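Local coordinates for protein arabinogalactan endo-1,4-beta-galactosidase (Ignisphaera aggregans, PDB 7OSK) that probably hydrolyses internal beta-1,4-galactosidic bonds in arabinogalactan, through a calcium-binding family 53 glycoside hydrolase domain that forms one part of a longer protein, at residues 38-43 with 388-393; 113-118 with 173-178; 194-199 with 207-212; 256-261 with 282-287. All blocks are in the same frame, centred on the assembly; numbering follows the deposited sequence.

Contact 1: residues 38-43 with 388-393; sequences VIINPV and LKVFRL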
# COMPACT_ATOMS: atom_id res chain seq x y z
N VAL A 38 13.20 -21.93 -4.02
CA VAL A 38 11.97 -21.46 -4.65
C VAL A 38 12.04 -21.53 -6.17
O VAL A 38 12.86 -20.86 -6.79
CB VAL A 38 11.67 -20.01 -4.22
CG1 VAL A 38 10.47 -19.45 -5.00
CG2 VAL A 38 11.41 -19.94 -2.73
N ILE A 39 11.16 -22.33 -6.76
CA ILE A 39 11.04 -22.43 -8.20
C ILE A 39 10.08 -21.37 -8.70
O ILE A 39 9.04 -21.11 -8.09
CB ILE A 39 10.56 -23.83 -8.65
CG1 ILE A 39 11.62 -24.89 -8.34
CG2 ILE A 39 10.24 -23.86 -10.14
CD1 ILE A 39 11.54 -25.47 -6.94
N ILE A 40 10.42 -20.74 -9.83
CA ILE A 40 9.62 -19.65 -10.37
C ILE A 40 9.81 -19.52 -11.87
O ILE A 40 10.94 -19.59 -12.37
CB ILE A 40 9.97 -18.31 -9.68
CG1 ILE A 40 9.35 -17.13 -10.45
CG2 ILE A 40 11.48 -18.14 -9.58
CD1 ILE A 40 9.52 -15.81 -9.76
N ASN A 41 8.71 -19.33 -12.59
CA ASN A 41 8.76 -19.10 -14.03
C ASN A 41 8.97 -17.62 -14.34
O ASN A 41 8.41 -16.76 -13.67
CB ASN A 41 7.48 -19.60 -14.69
CG ASN A 41 7.65 -20.96 -15.32
OD1 ASN A 41 7.77 -21.08 -16.54
ND2 ASN A 41 7.65 -22.01 -14.50
N PRO A 42 9.80 -17.31 -15.35
CA PRO A 42 9.89 -15.90 -15.74
C PRO A 42 8.60 -15.41 -16.37
O PRO A 42 7.80 -16.23 -16.84
CB PRO A 42 11.04 -15.89 -16.75
CG PRO A 42 11.83 -17.12 -16.45
CD PRO A 42 10.83 -18.13 -16.01
N VAL A 43 8.38 -14.10 -16.35
CA VAL A 43 7.22 -13.49 -17.00
C VAL A 43 7.66 -12.86 -18.32
O VAL A 43 8.26 -11.78 -18.32
CB VAL A 43 6.57 -12.42 -16.10
CG1 VAL A 43 5.35 -11.81 -16.79
CG2 VAL A 43 6.17 -13.03 -14.76
N LEU A 388 11.59 -13.59 -1.64
CA LEU A 388 11.80 -12.16 -1.85
C LEU A 388 12.46 -11.92 -3.21
O LEU A 388 12.45 -10.80 -3.71
CB LEU A 388 12.65 -11.57 -0.73
CG LEU A 388 12.89 -10.06 -0.74
CD1 LEU A 388 11.58 -9.28 -0.69
CD2 LEU A 388 13.79 -9.67 0.42
N LYS A 389 13.01 -12.98 -3.79
CA LYS A 389 13.66 -12.90 -5.09
C LYS A 389 12.65 -12.95 -6.23
O LYS A 389 13.02 -12.98 -7.40
CB LYS A 389 14.68 -14.03 -5.26
CG LYS A 389 15.79 -14.04 -4.23
CD LYS A 389 16.68 -15.26 -4.41
CE LYS A 389 17.80 -15.29 -3.39
NZ LYS A 389 18.62 -16.52 -3.52
N VAL A 390 11.36 -12.98 -5.88
CA VAL A 390 10.31 -13.06 -6.89
C VAL A 390 10.30 -11.79 -7.74
O VAL A 390 9.95 -11.83 -8.92
CB VAL A 390 8.92 -13.27 -6.24
CG1 VAL A 390 8.52 -12.05 -5.41
CG2 VAL A 390 7.87 -13.58 -7.29
N PHE A 391 10.70 -10.67 -7.15
CA PHE A 391 10.73 -9.39 -7.86
C PHE A 391 11.96 -9.25 -8.76
O PHE A 391 12.18 -8.20 -9.36
CB PHE A 391 10.69 -8.24 -6.86
CG PHE A 391 9.57 -8.33 -5.86
CD1 PHE A 391 8.31 -7.83 -6.17
CD2 PHE A 391 9.77 -8.90 -4.62
CE1 PHE A 391 7.28 -7.91 -5.26
CE2 PHE A 391 8.74 -8.97 -3.70
CZ PHE A 391 7.50 -8.48 -4.02
N ARG A 392 12.76 -10.31 -8.83
CA ARG A 392 13.96 -10.32 -9.67
C ARG A 392 13.94 -11.53 -10.60
O ARG A 392 14.41 -11.47 -11.73
CB ARG A 392 15.22 -10.34 -8.80
CG ARG A 392 16.54 -10.26 -9.56
CD ARG A 392 17.71 -10.60 -8.65
NE ARG A 392 17.70 -12.01 -8.27
CZ ARG A 392 18.45 -12.54 -7.30
NH1 ARG A 392 19.27 -11.77 -6.59
NH2 ARG A 392 18.38 -13.84 -7.04
N LEU A 393 13.39 -12.64 -10.10
CA LEU A 393 13.38 -13.89 -10.84
C LEU A 393 12.24 -13.94 -11.87
O LEU A 393 12.15 -14.89 -12.65
CB LEU A 393 13.26 -15.07 -9.87
CG LEU A 393 14.49 -15.32 -8.99
CD1 LEU A 393 14.18 -16.38 -7.95
CD2 LEU A 393 15.69 -15.72 -9.83
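Ile40 and Leu393 carry most of this contact, and Val390 adds a smaller share. Ile40 starts out toward residues 388-393 and touches them with two methyl groups. Ile40 CG2 lies 3.6 Å from Leu393 CB and is equally near Leu393 CD1. The longer branch ends at Ile40 CD1, which is 3.7 Å from Val390 CG2 and 3.8 Å from Leu393 CB. Ile40 CG1 is anti to the backbone N (chi1 168°), and the branch runs on from it to CD1 beside Val390. The side chains of Ile40 and Val390 cross at about a right angle. Val390 uses CG2 for this meeting, while its CG1 sits over one face of the Phe391 ring. Pro42 is a marginal neighbour, with Pro42 CA 4.0 Å from Leu393 O. An alanine in place of Ile40 would lose both methyl contacts and would probably open a gap beside Leu393 CD1 and Val390 CG2. Helix 324-342 flanks the patch: Arg332 touches Ile40, and Ile331 touches Val390. Just beyond the apolar contact, backbone hydrogen bonding joins Val43 to Val394. The two ends of the modelled domain are thus held together at the surface. The loop ahead of the first barrel strand, 51-55, packs on the short helix that follows the last one, 346-352, as the two ends of a (beta/alpha)8 barrel domain come together.

Contact 2: residues 113-118 with 173-178; sequences DLPRMT and LKYMAE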
# COMPACT_ATOMS: atom_id res chain seq x y z
N ASP A 113 3.59 8.72 11.12
CA ASP A 113 3.42 10.16 10.97
C ASP A 113 4.38 10.68 9.91
O ASP A 113 5.29 9.97 9.48
CB ASP A 113 3.62 10.89 12.30
CG ASP A 113 5.04 10.75 12.83
OD1 ASP A 113 5.75 9.82 12.41
OD2 ASP A 113 5.43 11.57 13.69
N LEU A 114 4.18 11.93 9.49
CA LEU A 114 4.90 12.49 8.35
C LEU A 114 6.42 12.57 8.57
O LEU A 114 7.19 12.25 7.66
CB LEU A 114 4.35 13.87 8.02
CG LEU A 114 4.89 14.55 6.75
CD1 LEU A 114 4.41 13.82 5.51
CD2 LEU A 114 4.47 16.01 6.72
N PRO A 115 6.86 13.00 9.77
CA PRO A 115 8.31 13.06 9.99
C PRO A 115 9.02 11.70 9.89
O PRO A 115 10.09 11.64 9.29
CB PRO A 115 8.42 13.61 11.42
CG PRO A 115 7.16 14.37 11.63
CD PRO A 115 6.11 13.59 10.90
N ARG A 116 8.44 10.65 10.46
CA ARG A 116 9.06 9.33 10.43
C ARG A 116 8.98 8.70 9.04
O ARG A 116 9.91 8.03 8.61
CB ARG A 116 8.41 8.40 11.46
CG ARG A 116 8.70 6.92 11.22
CD ARG A 116 8.59 6.07 12.49
NE ARG A 116 7.51 6.50 13.37
CZ ARG A 116 7.67 7.05 14.58
NH1 ARG A 116 8.88 7.25 15.08
NH2 ARG A 116 6.60 7.39 15.28
N MET A 117 7.86 8.91 8.36
CA MET A 117 7.67 8.35 7.03
C MET A 117 8.53 9.06 5.99
O MET A 117 9.02 8.43 5.05
CB MET A 117 6.20 8.43 6.62
CG MET A 117 5.29 7.49 7.39
SD MET A 117 5.67 5.75 7.09
CE MET A 117 6.71 5.37 8.50
N THR A 118 8.72 10.36 6.16
CA THR A 118 9.49 11.15 5.21
C THR A 118 10.97 10.80 5.28
O THR A 118 11.67 10.82 4.26
CB THR A 118 9.31 12.66 5.46
OG1 THR A 118 7.93 13.02 5.27
CG2 THR A 118 10.17 13.49 4.51
N LEU A 173 3.38 17.69 1.40
CA LEU A 173 4.26 17.41 0.27
C LEU A 173 5.39 18.43 0.17
O LEU A 173 6.47 18.11 -0.32
CB LEU A 173 3.45 17.38 -1.03
CG LEU A 173 2.44 16.23 -1.14
CD1 LEU A 173 1.63 16.36 -2.42
CD2 LEU A 173 3.11 14.87 -1.08
N LYS A 174 5.15 19.65 0.64
CA LYS A 174 6.21 20.65 0.70
C LYS A 174 7.27 20.23 1.72
O LYS A 174 8.44 20.56 1.56
CB LYS A 174 5.64 22.03 1.07
CG LYS A 174 5.45 22.97 -0.11
CD LYS A 174 6.78 23.37 -0.74
CE LYS A 174 6.59 24.33 -1.90
NZ LYS A 174 7.85 24.51 -2.66
N TYR A 175 6.84 19.52 2.75
CA TYR A 175 7.76 19.01 3.77
C TYR A 175 8.64 17.91 3.18
O TYR A 175 9.86 17.90 3.39
CB TYR A 175 6.98 18.48 4.98
CG TYR A 175 7.82 17.82 6.04
CD1 TYR A 175 8.11 16.46 5.98
CD2 TYR A 175 8.32 18.54 7.12
CE1 TYR A 175 8.88 15.85 6.95
CE2 TYR A 175 9.09 17.93 8.09
CZ TYR A 175 9.36 16.59 8.00
OH TYR A 175 10.13 15.97 8.97
N MET A 176 8.03 17.00 2.43
CA MET A 176 8.76 15.87 1.85
C MET A 176 9.74 16.34 0.76
O MET A 176 10.82 15.77 0.61
CB MET A 176 7.79 14.85 1.26
CG MET A 176 6.67 14.44 2.21
SD MET A 176 5.75 12.98 1.67
CE MET A 176 7.00 11.71 1.85
N ALA A 177 9.35 17.37 0.02
CA ALA A 177 10.17 17.88 -1.08
C ALA A 177 11.50 18.43 -0.57
O ALA A 177 12.52 18.33 -1.25
CB ALA A 177 9.41 18.95 -1.84
N GLU A 178 11.48 19.00 0.63
CA GLU A 178 12.66 19.66 1.18
C GLU A 178 13.63 18.68 1.82
O GLU A 178 14.84 18.92 1.85
CB GLU A 178 12.24 20.73 2.19
CG GLU A 178 11.52 21.89 1.55
CD GLU A 178 12.35 22.56 0.48
OE1 GLU A 178 13.57 22.75 0.70
OE2 GLU A 178 11.79 22.91 -0.58
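Leu114, in the first turn of helix 114-126, meets Tyr175 and Met176 of helix 158-178. Leu114 CG, anti to the backbone N (chi1 -174°), and Leu114 CD2 lie 3.8 and 3.7 Å from Tyr175 CD1, and the two side chains slide past each other in opposite directions. The other methyl, Leu114 CD1, is 4.0 Å from Met176 CG. Pro115 borders the phenol end, with Pro115 CA 3.6 Å from Tyr175 OH. One turn after Leu114, Thr118 stands at the edge of the Tyr175 ring. Thr118 OG1 is near the ring plane, 3.4 Å from Tyr175 CE1, and also 3.6 Å from Met176 CG. The axes of the two short segments come within 10.4 Å, and their N-to-C directions differ by 37°. The segments belong to consecutive helices around the barrel; Leu114 also reaches Val95 of strand 90-95, and Met176 reaches Ile133 of strand 130-135. Thr118 OG1 donates to Leu114 O at 2.6 Å. Thr118 N bonds the same oxygen from the opposite face of its carbonyl plane. The hydroxyl's hydrogen is therefore used within its own helix. This lets a buried polar group face tyrosine and methionine carbons, and between these segments the contact is van der Waals.

Contact 3: residues 194-199 with 207-212; sequences NGFLWP and TQFVGL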
# COMPACT_ATOMS: atom_id res chain seq x y z
N ASN A 194 -16.07 3.57 -0.10
CA ASN A 194 -17.21 4.24 0.52
C ASN A 194 -16.85 5.68 0.87
O ASN A 194 -17.44 6.27 1.77
CB ASN A 194 -17.65 3.47 1.76
CG ASN A 194 -18.04 2.04 1.45
OD1 ASN A 194 -18.58 1.76 0.38
ND2 ASN A 194 -17.76 1.13 2.37
N GLY A 195 -15.89 6.23 0.14
CA GLY A 195 -15.42 7.57 0.39
C GLY A 195 -14.41 7.62 1.52
O GLY A 195 -13.93 6.59 1.99
N PHE A 196 -14.10 8.84 1.96
CA PHE A 196 -13.18 9.07 3.07
C PHE A 196 -13.65 10.28 3.87
O PHE A 196 -14.53 11.00 3.42
CB PHE A 196 -11.73 9.27 2.59
CG PHE A 196 -11.49 10.56 1.82
CD1 PHE A 196 -12.46 11.11 0.99
CD2 PHE A 196 -10.26 11.20 1.91
CE1 PHE A 196 -12.22 12.29 0.29
CE2 PHE A 196 -10.01 12.38 1.21
CZ PHE A 196 -10.99 12.92 0.40
N LEU A 197 -13.06 10.48 5.04
CA LEU A 197 -13.41 11.60 5.90
C LEU A 197 -14.90 11.60 6.24
O LEU A 197 -15.61 12.57 5.96
CB LEU A 197 -13.02 12.93 5.24
CG LEU A 197 -11.52 13.19 5.09
CD1 LEU A 197 -11.28 14.39 4.20
CD2 LEU A 197 -10.89 13.40 6.45
N TRP A 198 -15.37 10.51 6.84
CA TRP A 198 -16.79 10.36 7.14
C TRP A 198 -17.26 11.35 8.21
O TRP A 198 -16.49 11.72 9.10
CB TRP A 198 -17.09 8.94 7.61
CG TRP A 198 -16.92 7.90 6.55
CD1 TRP A 198 -16.81 8.12 5.21
CD2 TRP A 198 -16.82 6.49 6.74
NE1 TRP A 198 -16.66 6.92 4.55
CE2 TRP A 198 -16.66 5.90 5.47
CE3 TRP A 198 -16.85 5.66 7.86
CZ2 TRP A 198 -16.53 4.53 5.28
CZ3 TRP A 198 -16.72 4.29 7.68
CH2 TRP A 198 -16.57 3.75 6.40
N PRO A 199 -18.53 11.79 8.13
CA PRO A 199 -19.51 11.47 7.09
C PRO A 199 -19.47 12.44 5.90
O PRO A 199 -20.14 12.18 4.90
CB PRO A 199 -20.84 11.57 7.83
CG PRO A 199 -20.61 12.63 8.85
CD PRO A 199 -19.15 12.55 9.23
N THR A 207 -21.19 14.80 -3.79
CA THR A 207 -20.79 16.16 -4.12
C THR A 207 -19.68 16.64 -3.20
O THR A 207 -18.66 17.16 -3.66
CB THR A 207 -21.99 17.13 -4.02
OG1 THR A 207 -23.08 16.64 -4.80
CG2 THR A 207 -21.59 18.52 -4.51
N GLN A 208 -19.87 16.46 -1.90
CA GLN A 208 -18.89 16.87 -0.91
C GLN A 208 -17.66 15.98 -0.97
O GLN A 208 -16.53 16.44 -0.80
CB GLN A 208 -19.50 16.84 0.49
CG GLN A 208 -20.60 17.86 0.70
CD GLN A 208 -21.02 17.99 2.15
OE1 GLN A 208 -20.84 17.07 2.95
NE2 GLN A 208 -21.58 19.14 2.49
N PHE A 209 -17.90 14.70 -1.23
CA PHE A 209 -16.83 13.72 -1.42
C PHE A 209 -15.88 14.16 -2.53
O PHE A 209 -14.66 14.09 -2.38
CB PHE A 209 -17.45 12.35 -1.72
CG PHE A 209 -16.46 11.28 -2.09
CD1 PHE A 209 -15.18 11.25 -1.54
CD2 PHE A 209 -16.81 10.29 -2.99
CE1 PHE A 209 -14.28 10.26 -1.89
CE2 PHE A 209 -15.91 9.29 -3.34
CZ PHE A 209 -14.65 9.28 -2.79
N VAL A 210 -16.44 14.62 -3.64
CA VAL A 210 -15.64 15.05 -4.79
C VAL A 210 -14.92 16.36 -4.52
O VAL A 210 -13.82 16.60 -5.02
CB VAL A 210 -16.51 15.19 -6.06
CG1 VAL A 210 -15.73 15.87 -7.19
CG2 VAL A 210 -17.01 13.83 -6.51
N GLY A 211 -15.55 17.23 -3.74
CA GLY A 211 -14.94 18.49 -3.37
C GLY A 211 -13.68 18.27 -2.56
O GLY A 211 -12.66 18.92 -2.80
N LEU A 212 -13.75 17.35 -1.60
CA LEU A 212 -12.60 17.03 -0.76
C LEU A 212 -11.54 16.28 -1.56
O LEU A 212 -10.34 16.49 -1.37
CB LEU A 212 -13.03 16.19 0.44
CG LEU A 212 -13.89 16.92 1.48
CD1 LEU A 212 -14.40 15.95 2.54
CD2 LEU A 212 -13.11 18.05 2.13
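Phe196 and Phe209 meet rim to rim, their planes at 67°. Phe196 CD1 lies 3.5 Å from Phe209 CE1, near the plane of the Phe209 ring and at its edge. Over one face of the same ring sits Gly195, its CA 3.9 Å from the ring centroid of Phe209 in a CH-pi contact. Beyond the ring pair, Phe196 CZ is 3.9 Å from Leu212 CB. Leu197 CD1 touches Leu212 CD1 and lies over one face of Phe196. An alanine in place of Phe196 would remove this ring and probably leave a gap between Phe209 CE1 and Leu212 CB. The setting is a (beta/alpha)8 barrel: the loop after strand 185-188 folds back on helix 206-223, the next helix of the barrel. Phe196 CG sits between the backbone N and the carbonyl carbon (chi1 69°), from where the ring extends to the helix. Further out, Trp198 NE1 donates to Asn194 O at 3.0 Å from above the carbonyl plane, and so ties the loop across its own turn. Asn194 ND2 in turn bonds Pro144 O. On the helix side, Trp206 packs edge-to-face with Phe209, and Leu161 and Val162 of helix 158-178 touch Leu212.

Contact 4: residues 256-261 with 282-287; sequences DVIAIS and QRYDKK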
# COMPACT_ATOMS: atom_id res chain seq x y z
N ASP A 256 -4.54 9.69 -12.42
CA ASP A 256 -3.76 8.97 -13.41
C ASP A 256 -3.83 7.46 -13.22
O ASP A 256 -3.85 6.70 -14.19
CB ASP A 256 -2.30 9.43 -13.37
CG ASP A 256 -2.16 10.93 -13.53
OD1 ASP A 256 -2.31 11.42 -14.67
OD2 ASP A 256 -1.90 11.62 -12.52
N VAL A 257 -3.87 7.02 -11.96
CA VAL A 257 -3.75 5.60 -11.64
C VAL A 257 -4.98 5.06 -10.91
O VAL A 257 -5.52 5.72 -10.02
CB VAL A 257 -2.51 5.32 -10.78
CG1 VAL A 257 -2.26 3.83 -10.64
CG2 VAL A 257 -1.28 6.00 -11.37
N ILE A 258 -5.41 3.87 -11.31
CA ILE A 258 -6.44 3.13 -10.59
C ILE A 258 -5.78 2.02 -9.80
O ILE A 258 -5.35 1.01 -10.36
CB ILE A 258 -7.49 2.53 -11.55
CG1 ILE A 258 -8.22 3.65 -12.29
CG2 ILE A 258 -8.49 1.67 -10.78
CD1 ILE A 258 -8.96 3.19 -13.52
N ALA A 259 -5.71 2.19 -8.48
CA ALA A 259 -5.02 1.24 -7.62
C ALA A 259 -5.99 0.21 -7.05
O ALA A 259 -7.17 0.51 -6.81
CB ALA A 259 -4.31 1.97 -6.50
N ILE A 260 -5.49 -1.00 -6.84
CA ILE A 260 -6.31 -2.12 -6.39
C ILE A 260 -5.72 -2.78 -5.15
O ILE A 260 -4.51 -3.01 -5.07
CB ILE A 260 -6.44 -3.19 -7.50
CG1 ILE A 260 -7.12 -2.59 -8.74
CG2 ILE A 260 -7.24 -4.39 -7.01
CD1 ILE A 260 -6.84 -3.36 -10.01
N SER A 261 -6.57 -3.09 -4.18
CA SER A 261 -6.20 -3.96 -3.07
C SER A 261 -6.72 -5.35 -3.36
O SER A 261 -7.93 -5.58 -3.33
CB SER A 261 -6.77 -3.46 -1.74
OG SER A 261 -6.17 -2.25 -1.33
N GLN A 282 -10.15 -1.56 -21.05
CA GLN A 282 -11.04 -1.32 -22.18
C GLN A 282 -11.95 -0.12 -21.93
O GLN A 282 -12.29 0.61 -22.86
CB GLN A 282 -11.89 -2.56 -22.48
CG GLN A 282 -12.77 -2.39 -23.72
CD GLN A 282 -13.67 -3.58 -23.98
OE1 GLN A 282 -13.23 -4.61 -24.48
NE2 GLN A 282 -14.95 -3.43 -23.65
N ARG A 283 -12.35 0.08 -20.67
CA ARG A 283 -13.31 1.13 -20.34
C ARG A 283 -12.63 2.45 -20.00
O ARG A 283 -13.24 3.51 -20.13
CB ARG A 283 -14.19 0.69 -19.17
CG ARG A 283 -15.42 1.56 -18.98
CD ARG A 283 -16.30 1.05 -17.86
NE ARG A 283 -17.59 1.74 -17.82
CZ ARG A 283 -18.68 1.34 -18.46
NH1 ARG A 283 -18.67 0.24 -19.20
NH2 ARG A 283 -19.80 2.04 -18.35
N TYR A 284 -11.37 2.37 -19.57
CA TYR A 284 -10.64 3.56 -19.13
C TYR A 284 -9.25 3.65 -19.75
O TYR A 284 -8.58 2.63 -19.95
CB TYR A 284 -10.50 3.56 -17.60
CG TYR A 284 -11.81 3.36 -16.87
CD1 TYR A 284 -12.81 4.32 -16.94
CD2 TYR A 284 -12.04 2.23 -16.11
CE1 TYR A 284 -14.01 4.15 -16.27
CE2 TYR A 284 -13.24 2.05 -15.44
CZ TYR A 284 -14.21 3.02 -15.53
OH TYR A 284 -15.41 2.85 -14.86
N ASP A 285 -8.83 4.87 -20.07
CA ASP A 285 -7.47 5.13 -20.52
C ASP A 285 -6.65 5.66 -19.35
O ASP A 285 -6.20 6.81 -19.33
CB ASP A 285 -7.46 6.14 -21.69
CG ASP A 285 -7.48 5.46 -23.05
OD1 ASP A 285 -6.85 4.39 -23.22
OD2 ASP A 285 -8.13 6.00 -23.97
N LYS A 286 -6.47 4.80 -18.35
CA LYS A 286 -5.67 5.12 -17.17
C LYS A 286 -4.86 3.90 -16.75
O LYS A 286 -5.11 2.79 -17.20
CB LYS A 286 -6.56 5.59 -16.03
CG LYS A 286 -7.24 6.92 -16.30
CD LYS A 286 -8.12 7.34 -15.14
CE LYS A 286 -8.80 8.67 -15.42
NZ LYS A 286 -7.82 9.76 -15.66
N LYS A 287 -3.89 4.13 -15.87
CA LYS A 287 -2.99 3.07 -15.44
C LYS A 287 -3.63 2.18 -14.38
O LYS A 287 -4.54 2.59 -13.66
CB LYS A 287 -1.69 3.67 -14.90
CG LYS A 287 -0.89 4.45 -15.94
CD LYS A 287 -0.42 3.55 -17.09
CE LYS A 287 0.16 4.37 -18.23
NZ LYS A 287 1.35 5.17 -17.82
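Ile258 and Lys287 are joined by a backbone bond at the start of two neighbouring parallel strands. The segments are parts of a beta-alpha-beta crossover of the (beta/alpha)8 barrel: strand 257-261, helix 270-283, then strand 287-293. Lys287 forms the parallel bridge with Val257. Lys287 N donates to Asp256 O at 3.1 Å, nearly along the C=O axis. Lys287 O accepts from Ile258 N at 2.8 Å, with a straight N-H...O angle of 171°. Lys287 thus grips the strand on both sides of Val257.

The Ile258 side chain begins beside the oxygen that Ile258 N bonds. Ile258 CB lies 3.6 Å from Lys287 O. Ile258 CG1 is anti to the carbonyl carbon (chi1 -62°) and still borders that oxygen, at 4.1 Å from Lys287 O. The tip, Ile258 CD1, reaches the Tyr284 ring, 4.1 Å from Tyr284 CD2, and is 4.2 Å from Lys286 CB. The Ile258 and Tyr284 side chains cross at about a right angle. Leu280 of helix 270-283 also touches Ile258, so the isoleucine lies between the sheet and that helix. Tyr284 OH is hydrogen-bonded to Asp246 OD1 on helix 238-250, which would help fix the ring. Asp256 starts out away from residues 282-287, and its OD2 takes a hydrogen bond from Ile229 N on strand 228-234. Lys286 packs its CB 3.5 Å from Asp256 O. Its chain then extends to CE and bends at the end, and NZ bonds Phe255 O, while the lysine also makes a cation-pi contact with Phe255.

How the contacts relate
All four contacts belong to one (beta/alpha)8 barrel domain. Contact 1 spans the other three along the chain. Within that span, contacts 2, 3 and 4 follow in series. Contact 2 pairs helices 114-126 and 158-178. Contact 3 ties a loop to the next helix, 206-223. Helix 158-178 is shared: it carries half of contact 2 and borders contact 3. Contact 4 links two neighbouring strands of the closed sheet. None touches another. Contacts 1 and 3 lie on opposite sides of the chain's centre, their centres about 40 Å apart, while those of contacts 3 and 4 are about 20 Å apart. Contacts 2 to 4 join elements close together around the barrel; contact 1 brings its two ends together.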